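Local coordinates for ribosome-inactivating protein (Lychnis chalcedonica, PDB 2G5X), which belongs to the ribosome-inactivating proteins of plants, a family of mixed alpha-helix and beta-sheet fold, at residues Asn81-Asn86 and Asp105-Ala110. Residues are numbered along the deposited sequence; the frame is centred on the assembly and turned at random.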
loop_
_atom_site.group_PDB
_atom_site.type_symbol
_atom_site.label_atom_id
_atom_site.label_comp_id
_atom_site.label_asym_id
_atom_site.label_seq_id
_atom_site.Cartn_x
_atom_site.Cartn_y
_atom_site.Cartn_z
ATOM N N ASN A 81 -25.930 3.046 -1.279
ATOM C CA ASN A 81 -25.035 4.147 -0.935
ATOM C C ASN A 81 -24.367 3.946 0.431
ATOM O O ASN A 81 -23.929 4.904 1.067
ATOM C CB ASN A 81 -25.782 5.485 -0.954
ATOM C CG ASN A 81 -24.848 6.670 -0.795
ATOM O OD1 ASN A 81 -23.873 6.805 -1.534
ATOM N ND2 ASN A 81 -25.140 7.533 0.171
ATOM N N LYS A 82 -24.283 2.694 0.872
ATOM C CA LYS A 82 -23.658 2.376 2.153
ATOM C C LYS A 82 -22.185 2.015 1.989
ATOM O O LYS A 82 -21.780 1.507 0.950
ATOM C CB LYS A 82 -24.383 1.205 2.820
ATOM C CG LYS A 82 -25.798 1.529 3.265
ATOM C CD LYS A 82 -26.435 0.367 4.000
ATOM C CE LYS A 82 -27.802 0.763 4.543
ATOM N NZ LYS A 82 -28.410 -0.317 5.368
ATOM N N LEU A 83 -21.388 2.284 3.021
ATOM C CA LEU A 83 -19.966 1.948 2.989
ATOM C C LEU A 83 -19.856 0.426 3.090
ATOM O O LEU A 83 -20.394 -0.173 4.020
ATOM C CB LEU A 83 -19.239 2.605 4.167
ATOM C CG LEU A 83 -19.088 4.126 4.081
ATOM C CD1 LEU A 83 -18.619 4.679 5.416
ATOM C CD2 LEU A 83 -18.092 4.471 2.980
ATOM N N ARG A 84 -19.170 -0.195 2.133
ATOM C CA ARG A 84 -19.023 -1.654 2.118
ATOM C C ARG A 84 -17.568 -2.114 2.236
ATOM O O ARG A 84 -16.673 -1.550 1.603
ATOM C CB ARG A 84 -19.640 -2.235 0.836
ATOM C CG ARG A 84 -18.961 -1.776 -0.450
ATOM C CD ARG A 84 -19.641 -2.315 -1.709
ATOM N NE ARG A 84 -18.998 -1.772 -2.904
ATOM C CZ ARG A 84 -19.482 -1.860 -4.138
ATOM N NH1 ARG A 84 -20.634 -2.481 -4.367
ATOM N NH2 ARG A 84 -18.817 -1.308 -5.146
ATOM N N ALA A 85 -17.347 -3.147 3.045
ATOM C CA ALA A 85 -16.008 -3.701 3.258
ATOM C C ALA A 85 -15.733 -4.841 2.284
ATOM O O ALA A 85 -16.477 -5.820 2.244
ATOM C CB ALA A 85 -15.875 -4.205 4.695
ATOM N N ASN A 86 -14.651 -4.718 1.515
ATOM C CA ASN A 86 -14.273 -5.725 0.520
ATOM C C ASN A 86 -12.919 -6.363 0.848
ATOM O O ASN A 86 -11.900 -5.674 0.892
ATOM C CB ASN A 86 -14.178 -5.078 -0.867
ATOM C CG ASN A 86 -15.380 -4.214 -1.200
ATOM O OD1 ASN A 86 -16.452 -4.719 -1.532
ATOM N ND2 ASN A 86 -15.205 -2.897 -1.105
ATOM N N ASP A 105 -15.751 2.316 9.942
ATOM C CA ASP A 105 -16.990 2.928 9.465
ATOM C C ASP A 105 -17.866 2.088 8.542
ATOM O O ASP A 105 -18.923 2.549 8.104
ATOM C CB ASP A 105 -16.663 4.255 8.768
ATOM C CG ASP A 105 -15.789 5.160 9.616
ATOM O OD1 ASP A 105 -16.168 5.432 10.775
ATOM O OD2 ASP A 105 -14.728 5.605 9.122
ATOM N N ALA A 106 -17.445 0.861 8.251
ATOM C CA ALA A 106 -18.210 -0.011 7.355
ATOM C C ALA A 106 -19.650 -0.241 7.809
ATOM O O ALA A 106 -19.911 -0.492 8.989
ATOM C CB ALA A 106 -17.499 -1.354 7.199
ATOM N N GLU A 107 -20.577 -0.166 6.858
ATOM C CA GLU A 107 -21.997 -0.369 7.127
ATOM C C GLU A 107 -22.461 -1.758 6.698
ATOM O O GLU A 107 -23.457 -2.279 7.210
ATOM C CB GLU A 107 -22.825 0.701 6.410
ATOM C CG GLU A 107 -22.641 2.098 6.991
ATOM C CD GLU A 107 -23.348 3.176 6.188
ATOM O OE1 GLU A 107 -22.863 3.519 5.090
ATOM O OE2 GLU A 107 -24.393 3.677 6.655
ATOM N N VAL A 108 -21.747 -2.351 5.747
ATOM C CA VAL A 108 -22.081 -3.687 5.268
ATOM C C VAL A 108 -20.846 -4.449 4.796
ATOM O O VAL A 108 -19.857 -3.854 4.368
ATOM C CB VAL A 108 -23.096 -3.647 4.089
ATOM C CG1 VAL A 108 -24.410 -3.015 4.542
ATOM C CG2 VAL A 108 -22.509 -2.885 2.912
ATOM N N LEU A 109 -20.910 -5.772 4.903
ATOM C CA LEU A 109 -19.835 -6.645 4.444
ATOM C C LEU A 109 -20.229 -7.059 3.029
ATOM O O LEU A 109 -21.302 -7.630 2.826
ATOM C CB LEU A 109 -19.738 -7.898 5.323
ATOM C CG LEU A 109 -18.834 -9.019 4.787
ATOM C CD1 LEU A 109 -17.369 -8.603 4.880
ATOM C CD2 LEU A 109 -19.076 -10.298 5.578
ATOM N N ALA A 110 -19.383 -6.754 2.051
ATOM C CA ALA A 110 -19.675 -7.121 0.668
ATOM C C ALA A 110 -19.092 -8.500 0.396
ATOM O O ALA A 110 -18.339 -9.037 1.211
ATOM C CB ALA A 110 -19.068 -6.095 -0.289
HETATM O O HOH W 1 -25.882 -0.884 7.361
HETATM O O HOH W 2 -15.483 -8.753 1.262
#
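Arg84 and Ala85 pair in parallel with Val108 and Leu109: Ala85 N donates to Val108 O (2.9 Å), Ala110 N donates to Ala85 O, and the pairing begins at Leu83 O, which accepts from both Glu107 N and Val108 N. The second of these two bonds runs nearly along the C=O axis, whereas Glu107 N, 2.8 Å from Leu83 O, is tilted 29° from the carbonyl plane. Where the strand starts, the Glu107 side chain accepts from the backbone. Glu107 holds CG anti to its carbonyl carbon (chi1 -69°), and the chain is extended beyond; OE1 accepts from Leu83 N at 2.8 Å in a nearly straight bond, the donor coming from the anti side, 21° out of the carboxylate plane. A long acidic side chain suits this place because it can reach the N-H of Leu83 at the start of the strand. Lys82 crosses Glu107 at about a right angle, its CB and CG against OE1, and carries CD to Val108 CG1 (4.0 Å); its NZ and Glu107 O share a water. In the mixed sheet of this ribosome-inactivating protein, strand 108-109 is a short outermost strand, added to strand 83-87 after the helices 92-95 and 99-102. Branched Val108 suits such a strand: its CG2 packs on Arg84 CB at 3.6 Å, while the arginine's guanidinium leads away to a salt bridge with Asp75. On the other face, Ala85 CB meets Ala106 CB (4.1 Å), and both methyls also touch Tyr99 of helix 99-102. Leu83 lies alongside Asp105, pointing the same way, with CD1 near Asp105 CB; the carboxylate turns off to a salt bridge with Arg1. At the far end Ala110 CB sits 3.2 Å from Asn86 OD1, while Asn86 ND2 binds Phe73 O and Asp75 on the neighbouring strand 69-76.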